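Local coordinates for protein isoflavone reductase (Medicago sativa, PDB 2GAS) that reduces 2'-hydroxyisoflavones to chiral isoflavanones with NADPH, giving the penultimate intermediate of the alfalfa phytoalexin (-)-medicarpin, at residues Gly9-Ile14 / Glu47-Tyr52; Ile227-Lys232 / Thr298-Leu303; Asp116-Asp121 / Ile136-Glu141. All blocks are in the same frame, centred on the assembly; numbering follows the deposited sequence.

Interaction 1 (Gly9-Ile14 / Glu47-Tyr52); sequences GPTGAI and ELIDNY
The loop 9-14 packs against helix segment 47-52, with a type I turn from Gly9 to Gly12 closed by Gly12 N on Gly9 O at 3.2 Å, and Thr11 and Leu48 bring their CA atoms to 6.4 Å, the nearest pair. Proline suits the second place of such a turn because its ring already fixes phi near -60°, while Gly9 accepts a positive phi that favours glycine. Tyr52 reaches in from the helix, its CG anti to its own carbonyl carbon, and Tyr52 OH donates to Pro10 O at 2.7 Å. The bond is short but not aimed at a lone pair: the hydroxyl lies above the carbonyl plane, 36° out of it. Pro10 O itself lies at the edge of the phenol ring, near its plane. Beside it, Tyr52 CE1 packs against Pro10 CB at 4.2 Å. This is the glycine-rich turn of a Rossmann fold, between the first strand and the following helix, and residues 9-14 probably form part of the NADP(+) site, as in related Rossmann enzymes; tyrosine thus holds the loop with a polar tip, and apolar contact from CE1. Thr11 supplies the apolar half of the contact. Its CG2, anti to the carbonyl carbon, meets Ile49 CD1 at 3.8 Å, the two branches crossing obliquely, and Leu48 CD2 lies 3.8 Å from Thr11 CB and 3.5 Å from Thr11 O. Leu48 is poorly staggered (chi1 -111°), and in this shape CD2 reaches Thr11. Arg16 of helix 15-25 donates to Thr11 O and Gly12 O, and Trp20 meets the Tyr52 ring.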
loop_
_atom_site.group_PDB
_atom_site.type_symbol
_atom_site.label_atom_id
_atom_site.label_comp_id
_atom_site.label_asym_id
_atom_site.label_seq_id
_atom_site.Cartn_x
_atom_site.Cartn_y
_atom_site.Cartn_z
ATOM N N GLY A 9 9.377 -9.228 -1.920
ATOM C CA GLY A 9 9.130 -8.205 -2.928
ATOM C C GLY A 9 9.897 -6.947 -2.536
ATOM O O GLY A 9 9.413 -5.834 -2.726
ATOM N N PRO A 10 11.128 -7.096 -2.021
ATOM C CA PRO A 10 11.950 -5.963 -1.588
ATOM C C PRO A 10 12.333 -4.902 -2.619
ATOM O O PRO A 10 12.597 -3.753 -2.249
ATOM C CB PRO A 10 13.172 -6.649 -0.976
ATOM C CG PRO A 10 13.338 -7.841 -1.849
ATOM C CD PRO A 10 11.913 -8.344 -1.983
ATOM N N THR A 11 12.371 -5.260 -3.899
ATOM C CA THR A 11 12.740 -4.266 -4.906
ATOM C C THR A 11 11.548 -3.595 -5.584
ATOM O O THR A 11 11.722 -2.787 -6.494
ATOM C CB THR A 11 13.672 -4.859 -5.993
ATOM O OG1 THR A 11 12.976 -5.861 -6.744
ATOM C CG2 THR A 11 14.914 -5.465 -5.351
ATOM N N GLY A 12 10.337 -3.918 -5.141
ATOM C CA GLY A 12 9.162 -3.294 -5.726
ATOM C C GLY A 12 9.048 -1.825 -5.343
ATOM O O GLY A 12 9.785 -1.343 -4.482
ATOM N N ALA A 13 8.114 -1.112 -5.971
ATOM C CA ALA A 13 7.917 0.308 -5.696
ATOM C C ALA A 13 7.605 0.543 -4.224
ATOM O O ALA A 13 8.065 1.512 -3.625
ATOM C CB ALA A 13 6.787 0.853 -6.559
ATOM N N ILE A 14 6.829 -0.360 -3.637
ATOM C CA ILE A 14 6.452 -0.238 -2.235
ATOM C C ILE A 14 7.475 -0.877 -1.305
ATOM O O ILE A 14 7.866 -0.291 -0.295
ATOM C CB ILE A 14 5.073 -0.901 -1.992
ATOM C CG1 ILE A 14 4.021 -0.248 -2.893
ATOM C CG2 ILE A 14 4.683 -0.793 -0.528
ATOM C CD1 ILE A 14 3.993 1.266 -2.827
ATOM N N GLU A 47 20.764 -1.738 -8.824
ATOM C CA GLU A 47 20.943 -0.554 -7.992
ATOM C C GLU A 47 20.365 -0.726 -6.592
ATOM O O GLU A 47 20.985 -0.346 -5.603
ATOM C CB GLU A 47 20.308 0.666 -8.658
ATOM C CG GLU A 47 21.098 1.200 -9.836
ATOM C CD GLU A 47 20.448 2.415 -10.460
ATOM O OE1 GLU A 47 20.083 3.346 -9.708
ATOM O OE2 GLU A 47 20.311 2.442 -11.702
ATOM N N LEU A 48 19.170 -1.296 -6.509
ATOM C CA LEU A 48 18.528 -1.492 -5.220
ATOM C C LEU A 48 19.273 -2.518 -4.368
ATOM O O LEU A 48 19.559 -2.271 -3.197
ATOM C CB LEU A 48 17.074 -1.926 -5.434
ATOM C CG LEU A 48 15.913 -0.993 -5.065
ATOM C CD1 LEU A 48 16.333 0.463 -5.039
ATOM C CD2 LEU A 48 14.784 -1.225 -6.055
ATOM N N ILE A 49 19.600 -3.665 -4.951
ATOM C CA ILE A 49 20.309 -4.699 -4.206
ATOM C C ILE A 49 21.668 -4.213 -3.699
ATOM O O ILE A 49 22.051 -4.501 -2.562
ATOM C CB ILE A 49 20.506 -5.967 -5.061
ATOM C CG1 ILE A 49 19.141 -6.540 -5.458
ATOM C CG2 ILE A 49 21.313 -7.001 -4.284
ATOM C CD1 ILE A 49 18.274 -6.948 -4.290
ATOM N N ASP A 50 22.398 -3.482 -4.537
ATOM C CA ASP A 50 23.700 -2.959 -4.133
ATOM C C ASP A 50 23.514 -2.006 -2.961
ATOM O O ASP A 50 24.276 -2.040 -1.991
ATOM C CB ASP A 50 24.368 -2.202 -5.279
ATOM C CG ASP A 50 24.980 -3.122 -6.318
ATOM O OD1 ASP A 50 25.075 -4.345 -6.066
ATOM O OD2 ASP A 50 25.382 -2.608 -7.385
ATOM N N ASN A 51 22.502 -1.150 -3.061
ATOM C CA ASN A 51 22.220 -0.195 -2.004
ATOM C C ASN A 51 21.882 -0.918 -0.707
ATOM O O ASN A 51 22.402 -0.580 0.357
ATOM C CB ASN A 51 21.067 0.731 -2.411
ATOM C CG ASN A 51 20.671 1.683 -1.300
ATOM O OD1 ASN A 51 19.848 1.354 -0.451
ATOM N ND2 ASN A 51 21.279 2.865 -1.289
ATOM N N TYR A 52 21.016 -1.922 -0.798
ATOM C CA TYR A 52 20.624 -2.691 0.374
ATOM C C TYR A 52 21.841 -3.309 1.056
ATOM O O TYR A 52 22.000 -3.204 2.270
ATOM C CB TYR A 52 19.650 -3.806 -0.022
ATOM C CG TYR A 52 18.319 -3.329 -0.570
ATOM C CD1 TYR A 52 17.431 -4.235 -1.146
ATOM C CD2 TYR A 52 17.949 -1.982 -0.524
ATOM C CE1 TYR A 52 16.210 -3.818 -1.671
ATOM C CE2 TYR A 52 16.723 -1.551 -1.049
ATOM C CZ TYR A 52 15.862 -2.480 -1.626
ATOM O OH TYR A 52 14.672 -2.067 -2.193
#

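Interaction 2 (Ile227-Lys232 / Thr298-Leu303); sequences IALWEK and TADEYL
Leu229 and Asp300 cross at about a right angle at the middle of this helix-helix contact. The leucine holds CG anti to its backbone N (chi1 175°), which sends both methyls at the facing helix: CD2 settles over the backbone of Asp300, 3.7 Å from its CA, and comes within 4.3 Å of Ala299 CB, while CD1 lies against the carboxylate, 3.0 Å from Asp300 OD1. That last approach is close, but the position of OD1 is less certain than the rest. A branched, flexible residue fits here because one methyl can lie over main chain and the other beside an acid; Ala299, with its short side chain, keeps the helix surface low where CD2 arrives. Trp230 turns its six-membered ring obliquely across Leu303, with CE3 4.0 Å from Leu303 CB, and the ring's edge meets Leu303 O, 3.6 Å from CZ3. At the solvent side Lys232, bent at chi3, brings NZ to 3.8 Å from Asp300 OD1, a long salt bridge; the stronger partner of that oxygen is Lys233. The short helix starts with a capping box: Glu301 N donates to Thr298 OG1 at 3.0 Å, and Thr298 N donates back to Glu301 OE2. The segment axes run 10.4 Å apart at a crossing angle of -46°. Ala299 and Leu303 also touch Leu160 of helix 156-160, and Trp230 NE1 bonds to Pro172 O in a loop. Helix 223-234 in turn presses Ile227 onto Val176 and Ile178 of strand 175-179.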
loop_
_atom_site.group_PDB
_atom_site.type_symbol
_atom_site.label_atom_id
_atom_site.label_comp_id
_atom_site.label_asym_id
_atom_site.label_seq_id
_atom_site.Cartn_x
_atom_site.Cartn_y
_atom_site.Cartn_z
ATOM N N ILE A 227 -7.973 19.661 -5.303
ATOM C CA ILE A 227 -7.934 20.571 -6.444
ATOM C C ILE A 227 -7.687 22.017 -6.007
ATOM O O ILE A 227 -6.904 22.734 -6.631
ATOM C CB ILE A 227 -9.250 20.472 -7.256
ATOM C CG1 ILE A 227 -9.335 19.098 -7.926
ATOM C CG2 ILE A 227 -9.316 21.582 -8.301
ATOM C CD1 ILE A 227 -10.667 18.815 -8.587
ATOM N N ALA A 228 -8.345 22.448 -4.934
ATOM C CA ALA A 228 -8.155 23.812 -4.439
ATOM C C ALA A 228 -6.712 24.006 -3.966
ATOM O O ALA A 228 -6.124 25.071 -4.157
ATOM C CB ALA A 228 -9.134 24.096 -3.302
ATOM N N LEU A 229 -6.141 22.974 -3.349
ATOM C CA LEU A 229 -4.762 23.033 -2.873
ATOM C C LEU A 229 -3.801 23.217 -4.056
ATOM O O LEU A 229 -2.897 24.055 -4.021
ATOM C CB LEU A 229 -4.414 21.742 -2.122
ATOM C CG LEU A 229 -2.968 21.588 -1.647
ATOM C CD1 LEU A 229 -2.606 22.762 -0.744
ATOM C CD2 LEU A 229 -2.802 20.266 -0.901
ATOM N N TRP A 230 -4.008 22.428 -5.107
ATOM C CA TRP A 230 -3.169 22.498 -6.297
ATOM C C TRP A 230 -3.318 23.851 -6.995
ATOM O O TRP A 230 -2.337 24.438 -7.438
ATOM C CB TRP A 230 -3.540 21.354 -7.254
ATOM C CG TRP A 230 -2.797 21.357 -8.561
ATOM C CD1 TRP A 230 -3.345 21.414 -9.811
ATOM C CD2 TRP A 230 -1.377 21.260 -8.752
ATOM N NE1 TRP A 230 -2.361 21.354 -10.768
ATOM C CE2 TRP A 230 -1.143 21.260 -10.147
ATOM C CE3 TRP A 230 -0.281 21.171 -7.880
ATOM C CZ2 TRP A 230 0.147 21.174 -10.691
ATOM C CZ3 TRP A 230 1.001 21.087 -8.422
ATOM C CH2 TRP A 230 1.201 21.089 -9.815
ATOM N N GLU A 231 -4.551 24.342 -7.093
ATOM C CA GLU A 231 -4.798 25.633 -7.726
ATOM C C GLU A 231 -4.023 26.739 -7.035
ATOM O O GLU A 231 -3.486 27.640 -7.687
ATOM C CB GLU A 231 -6.286 25.954 -7.691
ATOM C CG GLU A 231 -7.067 25.226 -8.757
ATOM C CD GLU A 231 -8.547 25.458 -8.636
ATOM O OE1 GLU A 231 -9.251 25.265 -9.646
ATOM O OE2 GLU A 231 -8.998 25.820 -7.525
ATOM N N LYS A 232 -3.962 26.675 -5.712
ATOM C CA LYS A 232 -3.237 27.679 -4.948
ATOM C C LYS A 232 -1.753 27.610 -5.293
ATOM O O LYS A 232 -1.071 28.635 -5.384
ATOM C CB LYS A 232 -3.421 27.440 -3.448
ATOM C CG LYS A 232 -2.653 28.423 -2.576
ATOM C CD LYS A 232 -2.630 27.987 -1.116
ATOM C CE LYS A 232 -1.988 26.610 -0.965
ATOM N NZ LYS A 232 -1.756 26.226 0.456
ATOM N N THR A 298 3.216 16.071 3.762
ATOM C CA THR A 298 1.845 16.469 3.472
ATOM C C THR A 298 1.533 16.424 1.980
ATOM O O THR A 298 2.432 16.410 1.140
ATOM C CB THR A 298 1.559 17.890 3.988
ATOM O OG1 THR A 298 2.389 18.822 3.286
ATOM C CG2 THR A 298 1.852 17.981 5.481
ATOM N N ALA A 299 0.248 16.391 1.650
ATOM C CA ALA A 299 -0.153 16.376 0.253
ATOM C C ALA A 299 0.359 17.672 -0.370
ATOM O O ALA A 299 0.788 17.699 -1.523
ATOM C CB ALA A 299 -1.664 16.299 0.146
ATOM N N ASP A 300 0.320 18.747 0.413
ATOM C CA ASP A 300 0.788 20.050 -0.047
ATOM C C ASP A 300 2.269 19.983 -0.418
ATOM O O ASP A 300 2.672 20.448 -1.481
ATOM C CB ASP A 300 0.584 21.098 1.052
ATOM C CG ASP A 300 1.010 22.487 0.616
ATOM O OD1 ASP A 300 0.302 23.095 -0.213
ATOM O OD2 ASP A 300 2.057 22.965 1.096
ATOM N N GLU A 301 3.071 19.401 0.467
ATOM C CA GLU A 301 4.506 19.262 0.233
ATOM C C GLU A 301 4.770 18.340 -0.956
ATOM O O GLU A 301 5.610 18.636 -1.808
ATOM C CB GLU A 301 5.194 18.719 1.499
ATOM C CG GLU A 301 5.297 19.744 2.636
ATOM C CD GLU A 301 5.697 19.144 3.988
ATOM O OE1 GLU A 301 6.023 19.928 4.907
ATOM O OE2 GLU A 301 5.675 17.905 4.148
ATOM N N TYR A 302 4.040 17.229 -1.024
ATOM C CA TYR A 302 4.213 16.284 -2.117
ATOM C C TYR A 302 4.028 16.934 -3.491
ATOM O O TYR A 302 4.805 16.693 -4.413
ATOM C CB TYR A 302 3.228 15.112 -1.987
ATOM C CG TYR A 302 3.243 14.203 -3.199
ATOM C CD1 TYR A 302 4.271 13.279 -3.391
ATOM C CD2 TYR A 302 2.286 14.340 -4.204
ATOM C CE1 TYR A 302 4.348 12.526 -4.563
ATOM C CE2 TYR A 302 2.353 13.597 -5.372
ATOM C CZ TYR A 302 3.387 12.694 -5.550
ATOM O OH TYR A 302 3.466 11.985 -6.727
ATOM N N LEU A 303 2.992 17.752 -3.623
ATOM C CA LEU A 303 2.705 18.404 -4.893
ATOM C C LEU A 303 3.696 19.496 -5.300
ATOM O O LEU A 303 3.736 19.893 -6.465
ATOM C CB LEU A 303 1.286 18.973 -4.868
ATOM C CG LEU A 303 0.173 17.922 -4.855
ATOM C CD1 LEU A 303 -1.162 18.605 -4.625
ATOM C CD2 LEU A 303 0.165 17.153 -6.168
#

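Interaction 3 (Asp116-Asp121 / Ile136-Glu141); sequences DVDRHD and IRRVIE
Arg137 can be followed outward from helix 126-143 to the turn Asp116-Arg119. Its CB lies over a face of the Arg138 guanidinium, 3.4 Å above the plane. The chain then runs extended, CD passing Asp118 OD1 at 3.5 Å and NE reaching Val117 CG2 at 3.3 Å; CG2 lies over one face of the guanidinium, toward its rim, where a compact apolar branch can approach the flat group. At the tip NH1 donates to Asp116 OD1 at 2.8 Å, along its syn lone pair, and weakly to Asp118 OD1 at 2.9 Å, while NH2 makes a weak bond to the same Asp116 OD1 and a salt bridge to Glu112. Asp116 OD1 also accepts from Asp118 N at 3.0 Å, an Asx turn, and OD2 takes Arg119 NH1. An alanine in place of Asp116 would remove these acceptors and would probably loosen both the turn and the hold on the Arg137 tip. Arg138 meets Asp118 end-on, NH2 to OD1 at 2.8 Å and NH1 to OD2 at 3.0 Å, the carboxylate and guanidinium planes 28° apart, and grips Glu141 side-on. Such alternation of acids and arginines is likely to keep all of them charged. This salt-bridge network borders the active site: Val117 touches Lys133, the probable proton acceptor, one helical turn before Arg137, which probably binds NADP(+), as in relatives.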
loop_
_atom_site.group_PDB
_atom_site.type_symbol
_atom_site.label_atom_id
_atom_site.label_comp_id
_atom_site.label_asym_id
_atom_site.label_seq_id
_atom_site.Cartn_x
_atom_site.Cartn_y
_atom_site.Cartn_z
ATOM N N ASP A 116 -9.058 -0.733 3.354
ATOM C CA ASP A 116 -9.370 -1.850 4.240
ATOM C C ASP A 116 -10.339 -2.716 3.426
ATOM O O ASP A 116 -11.499 -2.343 3.241
ATOM C CB ASP A 116 -10.047 -1.353 5.521
ATOM C CG ASP A 116 -10.347 -2.479 6.484
ATOM O OD1 ASP A 116 -10.268 -3.645 6.052
ATOM O OD2 ASP A 116 -10.665 -2.208 7.662
ATOM N N VAL A 117 -9.867 -3.865 2.941
ATOM C CA VAL A 117 -10.706 -4.725 2.109
ATOM C C VAL A 117 -11.920 -5.346 2.790
ATOM O O VAL A 117 -12.742 -5.985 2.129
ATOM C CB VAL A 117 -9.872 -5.836 1.417
ATOM C CG1 VAL A 117 -8.848 -5.204 0.492
ATOM C CG2 VAL A 117 -9.187 -6.718 2.454
ATOM N N ASP A 118 -12.043 -5.163 4.099
ATOM C CA ASP A 118 -13.213 -5.681 4.806
ATOM C C ASP A 118 -14.214 -4.539 4.964
ATOM O O ASP A 118 -15.274 -4.702 5.571
ATOM C CB ASP A 118 -12.820 -6.243 6.173
ATOM C CG ASP A 118 -12.269 -7.658 6.082
ATOM O OD1 ASP A 118 -11.461 -8.038 6.952
ATOM O OD2 ASP A 118 -12.656 -8.391 5.145
ATOM N N ARG A 119 -13.862 -3.387 4.399
ATOM C CA ARG A 119 -14.697 -2.189 4.448
ATOM C C ARG A 119 -14.781 -1.477 3.100
ATOM O O ARG A 119 -14.198 -0.402 2.918
ATOM C CB ARG A 119 -14.153 -1.193 5.472
ATOM C CG ARG A 119 -14.265 -1.608 6.918
ATOM C CD ARG A 119 -13.806 -0.446 7.786
ATOM N NE ARG A 119 -14.168 -0.604 9.188
ATOM C CZ ARG A 119 -13.324 -0.968 10.145
ATOM N NH1 ARG A 119 -12.057 -1.217 9.859
ATOM N NH2 ARG A 119 -13.750 -1.071 11.396
ATOM N N HIS A 120 -15.503 -2.059 2.152
ATOM C CA HIS A 120 -15.636 -1.422 0.850
ATOM C C HIS A 120 -16.989 -1.722 0.222
ATOM O O HIS A 120 -17.699 -2.636 0.643
ATOM C CB HIS A 120 -14.531 -1.888 -0.102
ATOM C CG HIS A 120 -14.801 -3.219 -0.732
ATOM N ND1 HIS A 120 -14.280 -4.399 -0.242
ATOM C CD2 HIS A 120 -15.562 -3.559 -1.800
ATOM C CE1 HIS A 120 -14.707 -5.406 -0.983
ATOM N NE2 HIS A 120 -15.486 -4.924 -1.934
ATOM N N ASP A 121 -17.332 -0.942 -0.795
ATOM C CA ASP A 121 -18.591 -1.107 -1.518
ATOM C C ASP A 121 -18.263 -0.945 -2.999
ATOM O O ASP A 121 -19.040 -0.359 -3.756
ATOM C CB ASP A 121 -19.589 -0.024 -1.096
ATOM C CG ASP A 121 -19.954 -0.099 0.374
ATOM O OD1 ASP A 121 -20.702 -1.023 0.752
ATOM O OD2 ASP A 121 -19.492 0.763 1.154
ATOM N N ILE A 136 -7.622 -13.940 1.667
ATOM C CA ILE A 136 -6.330 -14.229 2.267
ATOM C C ILE A 136 -6.365 -13.895 3.759
ATOM O O ILE A 136 -5.771 -14.601 4.575
ATOM C CB ILE A 136 -5.209 -13.456 1.545
ATOM C CG1 ILE A 136 -4.976 -14.107 0.178
ATOM C CG2 ILE A 136 -3.926 -13.468 2.365
ATOM C CD1 ILE A 136 -3.819 -13.554 -0.560
ATOM N N ARG A 137 -7.070 -12.829 4.123
ATOM C CA ARG A 137 -7.188 -12.478 5.534
ATOM C C ARG A 137 -7.849 -13.640 6.272
ATOM O O ARG A 137 -7.414 -14.020 7.353
ATOM C CB ARG A 137 -8.055 -11.235 5.733
ATOM C CG ARG A 137 -7.435 -9.952 5.256
ATOM C CD ARG A 137 -8.288 -8.776 5.706
ATOM N NE ARG A 137 -7.690 -7.496 5.328
ATOM C CZ ARG A 137 -8.169 -6.322 5.706
ATOM N NH1 ARG A 137 -9.251 -6.263 6.476
ATOM N NH2 ARG A 137 -7.579 -5.206 5.296
ATOM N N ARG A 138 -8.899 -14.199 5.677
ATOM C CA ARG A 138 -9.613 -15.307 6.299
ATOM C C ARG A 138 -8.710 -16.520 6.503
ATOM O O ARG A 138 -8.814 -17.206 7.522
ATOM C CB ARG A 138 -10.842 -15.688 5.464
ATOM C CG ARG A 138 -11.871 -14.554 5.288
ATOM C CD ARG A 138 -12.455 -14.066 6.612
ATOM N NE ARG A 138 -11.689 -12.986 7.239
ATOM C CZ ARG A 138 -11.724 -11.714 6.846
ATOM N NH1 ARG A 138 -12.481 -11.348 5.816
ATOM N NH2 ARG A 138 -11.022 -10.798 7.503
ATOM N N VAL A 139 -7.823 -16.783 5.544
ATOM C CA VAL A 139 -6.903 -17.914 5.664
ATOM C C VAL A 139 -5.953 -17.664 6.831
ATOM O O VAL A 139 -5.732 -18.536 7.668
ATOM C CB VAL A 139 -6.067 -18.109 4.385
ATOM C CG1 VAL A 139 -5.049 -19.225 4.599
ATOM C CG2 VAL A 139 -6.978 -18.446 3.213
ATOM N N ILE A 140 -5.388 -16.460 6.870
ATOM C CA ILE A 140 -4.468 -16.064 7.930
ATOM C C ILE A 140 -5.119 -16.208 9.307
ATOM O O ILE A 140 -4.523 -16.754 10.237
ATOM C CB ILE A 140 -4.029 -14.596 7.727
ATOM C CG1 ILE A 140 -3.162 -14.488 6.473
ATOM C CG2 ILE A 140 -3.303 -14.085 8.967
ATOM C CD1 ILE A 140 -2.864 -13.056 6.065
ATOM N N GLU A 141 -6.345 -15.716 9.434
ATOM C CA GLU A 141 -7.060 -15.792 10.698
ATOM C C GLU A 141 -7.393 -17.231 11.078
ATOM O O GLU A 141 -7.246 -17.623 12.234
ATOM C CB GLU A 141 -8.321 -14.938 10.614
ATOM C CG GLU A 141 -7.985 -13.463 10.418
ATOM C CD GLU A 141 -9.135 -12.652 9.860
ATOM O OE1 GLU A 141 -8.904 -11.485 9.477
ATOM O OE2 GLU A 141 -10.265 -13.173 9.799
#

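From the N terminus, interaction 1 closes first: 32 residues separate its segments, bringing the cofactor loop after strand 5-8 against helix 42-54 of the parallel sheet's flank. Interaction 3 follows, spanning only 14 residues, and ties the loop beyond edge strand 107-109 to helix 126-143. Interaction 2 opens last and bridges 65 residues, joining helix 223-234 to helix 299-303 near the C terminus. The three are in series; none nests in or crosses another. Interactions 1 and 3 lie on opposite sides of the chain's centre, their centres about 28 Å apart, and both hold residues that probably bind NADP(+), whereas interaction 2 lies away from the cofactor and catalytic residues.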